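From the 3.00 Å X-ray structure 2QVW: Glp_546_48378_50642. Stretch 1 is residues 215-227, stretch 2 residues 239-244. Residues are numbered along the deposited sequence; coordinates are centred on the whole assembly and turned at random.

Stretch 1 (215-227) VAAVRLDDLKDHQ
Stretch 2 (239-244) PKLRFL

Residues 215–219 form the end of a β-strand that begins earlier in the chain, and they pair antiparallel with the strand segment 242–244. The N-to-C directions differ by 130°, and the axes approach to 4.8 Å. Val215 faces Leu244 (CA to CA 5.2 Å) and Ala217 faces Arg242 (CA to CA 5.8 Å) as hydrogen-bonded pairs; between them Ala216 and Phe243 form a non-hydrogen-bonded pair, CA to CA 4.8 Å. Phi/psi values are extended: -116/135, -110/103 and -138/163 for 215–217, and -134/166, -125/136 and -142/151 for 242–244.

Two rings of hydrogen bonds hold this register. Leu244 N donates to Val215 O at 3.1 Å, and Val215 N returns a weak bond to Leu244 O at 3.2 Å. Ala217 N donates to Arg242 O at 3.1 Å, and Arg242 N to Ala217 O at 3.2 Å. Between the rings, CA-H...O contacts run from Phe243 CA to Val215 O (3.0 Å) and from Ala216 CA to Arg242 O (3.5 Å).

After Arg219 (-60/126) the chain turns sharply. Residues 220–223 have helical phi/psi, with Leu223 N bonded to Arg219 O at 3.1 Å, and a type I turn spans Asp221 to Lys224, closed by Lys224 N to Asp221 O at 2.9 Å. In the other stretch, Lys240 (-84/-15) and Leu241 (-53/139) precede the segment 242–244.

Ala216 and Phe243 share one face of the sheet. The methyl of Ala216 touches the ring of Phe243 (chi1 m, chi2 74°), with Ala216 CB 3.8 Å from Phe243 CE2. Leu241 (t, p) brings CD1 to 3.9 Å from CG2 of Val218 (chi1 t), an apolar contact suited to branched aliphatic side chains. Val215 (t), Ala217, Arg242 and Leu244 (p, t) point to the opposite face.

Charged groups gather around the end of Arg242 and along Lys240. Arg242 (m, t, t; chi4 179°) extends so that Asp222 OD2 lies over one face of its guanidinium, 4.0 Å from Arg242 NH2: a long salt bridge of charge alone, with no N-H directed at the oxygen. Arg219 NH1 also lies 3.5 Å from Arg242 NH1, a repulsive approach of two donors; Asp222 (chi1 m), whose OD2 is 3.9 Å from Arg219 NH1 in another long salt bridge, supplies negative charge to both. Lys240 (m, t, t, t) is fully extended, laying its CD 3.4 Å from Asp222 CB and carrying its NZ to the edge of the His226 ring (chi1 m, chi2 -62°), 3.8 Å from His226 NE2.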

# COMPACT_ATOMS: atom_id res chain seq x y z
N VAL A 215 6.64 52.77 6.11
CA VAL A 215 6.46 51.50 6.81
C VAL A 215 7.65 50.59 6.51
O VAL A 215 8.07 50.47 5.36
CB VAL A 215 5.17 50.78 6.34
CG1 VAL A 215 4.95 49.52 7.15
CG2 VAL A 215 3.98 51.70 6.48
N ALA A 216 8.18 49.95 7.54
CA ALA A 216 9.33 49.06 7.39
C ALA A 216 8.91 47.61 7.62
O ALA A 216 8.72 47.19 8.75
CB ALA A 216 10.41 49.44 8.39
N ALA A 217 8.77 46.86 6.53
CA ALA A 217 8.36 45.46 6.62
C ALA A 217 9.15 44.55 5.68
O ALA A 217 9.79 45.02 4.73
CB ALA A 217 6.87 45.34 6.30
N VAL A 218 9.08 43.24 5.93
CA VAL A 218 9.79 42.26 5.11
C VAL A 218 8.86 41.50 4.16
O VAL A 218 7.89 40.87 4.59
CB VAL A 218 10.53 41.24 5.98
CG1 VAL A 218 11.44 40.39 5.12
CG2 VAL A 218 11.32 41.95 7.05
N ARG A 219 9.17 41.54 2.88
CA ARG A 219 8.37 40.86 1.88
C ARG A 219 8.37 39.37 2.20
O ARG A 219 9.42 38.75 2.34
CB ARG A 219 8.94 41.10 0.49
CG ARG A 219 8.12 40.55 -0.64
CD ARG A 219 7.80 41.63 -1.64
NE ARG A 219 7.56 41.10 -2.98
CZ ARG A 219 8.46 40.42 -3.67
NH1 ARG A 219 9.66 40.18 -3.14
NH2 ARG A 219 8.17 39.97 -4.88
N LEU A 220 7.17 38.81 2.32
CA LEU A 220 6.99 37.39 2.64
C LEU A 220 7.96 36.43 1.94
O LEU A 220 8.38 35.45 2.54
CB LEU A 220 5.55 36.97 2.35
CG LEU A 220 5.09 35.68 3.02
CD1 LEU A 220 5.21 35.83 4.52
CD2 LEU A 220 3.65 35.38 2.64
N ASP A 221 8.31 36.71 0.68
CA ASP A 221 9.23 35.83 -0.04
C ASP A 221 10.55 35.78 0.70
O ASP A 221 10.98 34.73 1.18
CB ASP A 221 9.52 36.36 -1.45
CG ASP A 221 8.28 36.73 -2.20
OD1 ASP A 221 7.34 35.92 -2.20
OD2 ASP A 221 8.24 37.83 -2.79
N ASP A 222 11.19 36.93 0.77
CA ASP A 222 12.47 37.07 1.42
C ASP A 222 12.46 36.50 2.83
O ASP A 222 13.42 35.85 3.24
CB ASP A 222 12.85 38.56 1.45
CG ASP A 222 12.55 39.26 0.13
OD1 ASP A 222 13.11 38.84 -0.91
OD2 ASP A 222 11.76 40.22 0.13
N LEU A 223 11.38 36.72 3.56
CA LEU A 223 11.28 36.23 4.93
C LEU A 223 11.34 34.71 5.06
O LEU A 223 11.43 34.19 6.16
CB LEU A 223 9.98 36.74 5.59
CG LEU A 223 9.78 36.42 7.08
CD1 LEU A 223 10.91 37.01 7.91
CD2 LEU A 223 8.46 36.98 7.54
N LYS A 224 11.30 34.01 3.93
CA LYS A 224 11.34 32.55 3.91
C LYS A 224 10.96 31.94 5.25
O LYS A 224 9.79 31.72 5.51
CB LYS A 224 12.72 32.05 3.51
CG LYS A 224 12.73 31.26 2.21
CD LYS A 224 13.11 32.13 1.02
CE LYS A 224 14.60 32.47 1.04
NZ LYS A 224 15.02 33.25 -0.16
N ASP A 225 11.96 31.69 6.09
CA ASP A 225 11.71 31.10 7.40
C ASP A 225 12.29 31.93 8.54
O ASP A 225 12.07 31.62 9.71
CB ASP A 225 12.33 29.72 7.48
CG ASP A 225 13.78 29.76 7.89
OD1 ASP A 225 14.56 30.48 7.23
OD2 ASP A 225 14.13 29.10 8.89
N HIS A 226 13.04 32.97 8.20
CA HIS A 226 13.64 33.82 9.22
C HIS A 226 12.57 34.27 10.23
O HIS A 226 11.41 34.49 9.87
CB HIS A 226 14.28 35.06 8.59
CG HIS A 226 15.20 34.75 7.44
ND1 HIS A 226 16.34 33.99 7.57
CD2 HIS A 226 15.15 35.13 6.14
CE1 HIS A 226 16.95 33.91 6.40
NE2 HIS A 226 16.25 34.60 5.52
N GLN A 227 12.96 34.38 11.49
CA GLN A 227 12.05 34.79 12.55
C GLN A 227 11.99 36.30 12.56
O GLN A 227 12.76 36.96 11.86
CB GLN A 227 12.52 34.28 13.92
CG GLN A 227 13.80 33.45 13.89
CD GLN A 227 15.00 34.26 13.43
OE1 GLN A 227 15.36 35.25 14.05
NE2 GLN A 227 15.62 33.83 12.34
N PRO A 239 18.53 43.52 5.25
CA PRO A 239 19.06 44.00 3.97
C PRO A 239 17.95 43.87 2.91
O PRO A 239 17.88 44.62 1.94
CB PRO A 239 20.22 43.05 3.73
CG PRO A 239 19.66 41.76 4.20
CD PRO A 239 18.89 42.11 5.46
N LYS A 240 17.10 42.88 3.14
CA LYS A 240 15.95 42.56 2.31
C LYS A 240 14.80 43.46 2.73
O LYS A 240 13.80 43.59 2.03
CB LYS A 240 15.54 41.09 2.53
CG LYS A 240 16.55 40.09 2.02
CD LYS A 240 16.14 38.66 2.31
CE LYS A 240 17.20 37.67 1.83
NZ LYS A 240 16.83 36.24 2.10
N LEU A 241 14.95 44.07 3.90
CA LEU A 241 13.94 44.97 4.45
C LEU A 241 13.58 46.06 3.44
O LEU A 241 14.46 46.59 2.77
CB LEU A 241 14.47 45.61 5.74
CG LEU A 241 13.51 46.53 6.49
CD1 LEU A 241 12.23 45.77 6.79
CD2 LEU A 241 14.16 47.04 7.76
N ARG A 242 12.30 46.38 3.35
CA ARG A 242 11.83 47.40 2.41
C ARG A 242 10.86 48.39 3.04
O ARG A 242 10.36 48.15 4.14
CB ARG A 242 11.19 46.70 1.21
CG ARG A 242 12.15 45.71 0.56
CD ARG A 242 11.56 45.00 -0.64
NE ARG A 242 12.54 44.09 -1.23
CZ ARG A 242 12.30 43.32 -2.28
NH1 ARG A 242 11.11 43.35 -2.86
NH2 ARG A 242 13.26 42.52 -2.74
N PHE A 243 10.62 49.51 2.36
CA PHE A 243 9.71 50.54 2.87
C PHE A 243 8.58 50.87 1.89
O PHE A 243 8.82 51.03 0.70
CB PHE A 243 10.50 51.81 3.20
CG PHE A 243 11.61 51.60 4.19
CD1 PHE A 243 12.79 50.96 3.82
CD2 PHE A 243 11.49 52.06 5.50
CE1 PHE A 243 13.83 50.78 4.73
CE2 PHE A 243 12.52 51.88 6.42
CZ PHE A 243 13.69 51.24 6.03
N LEU A 244 7.36 50.99 2.41
CA LEU A 244 6.21 51.29 1.57
C LEU A 244 5.20 52.24 2.21
O LEU A 244 5.05 52.28 3.43
CB LEU A 244 5.50 50.00 1.15
CG LEU A 244 5.23 48.92 2.20
CD1 LEU A 244 4.19 47.95 1.69
CD2 LEU A 244 6.52 48.17 2.52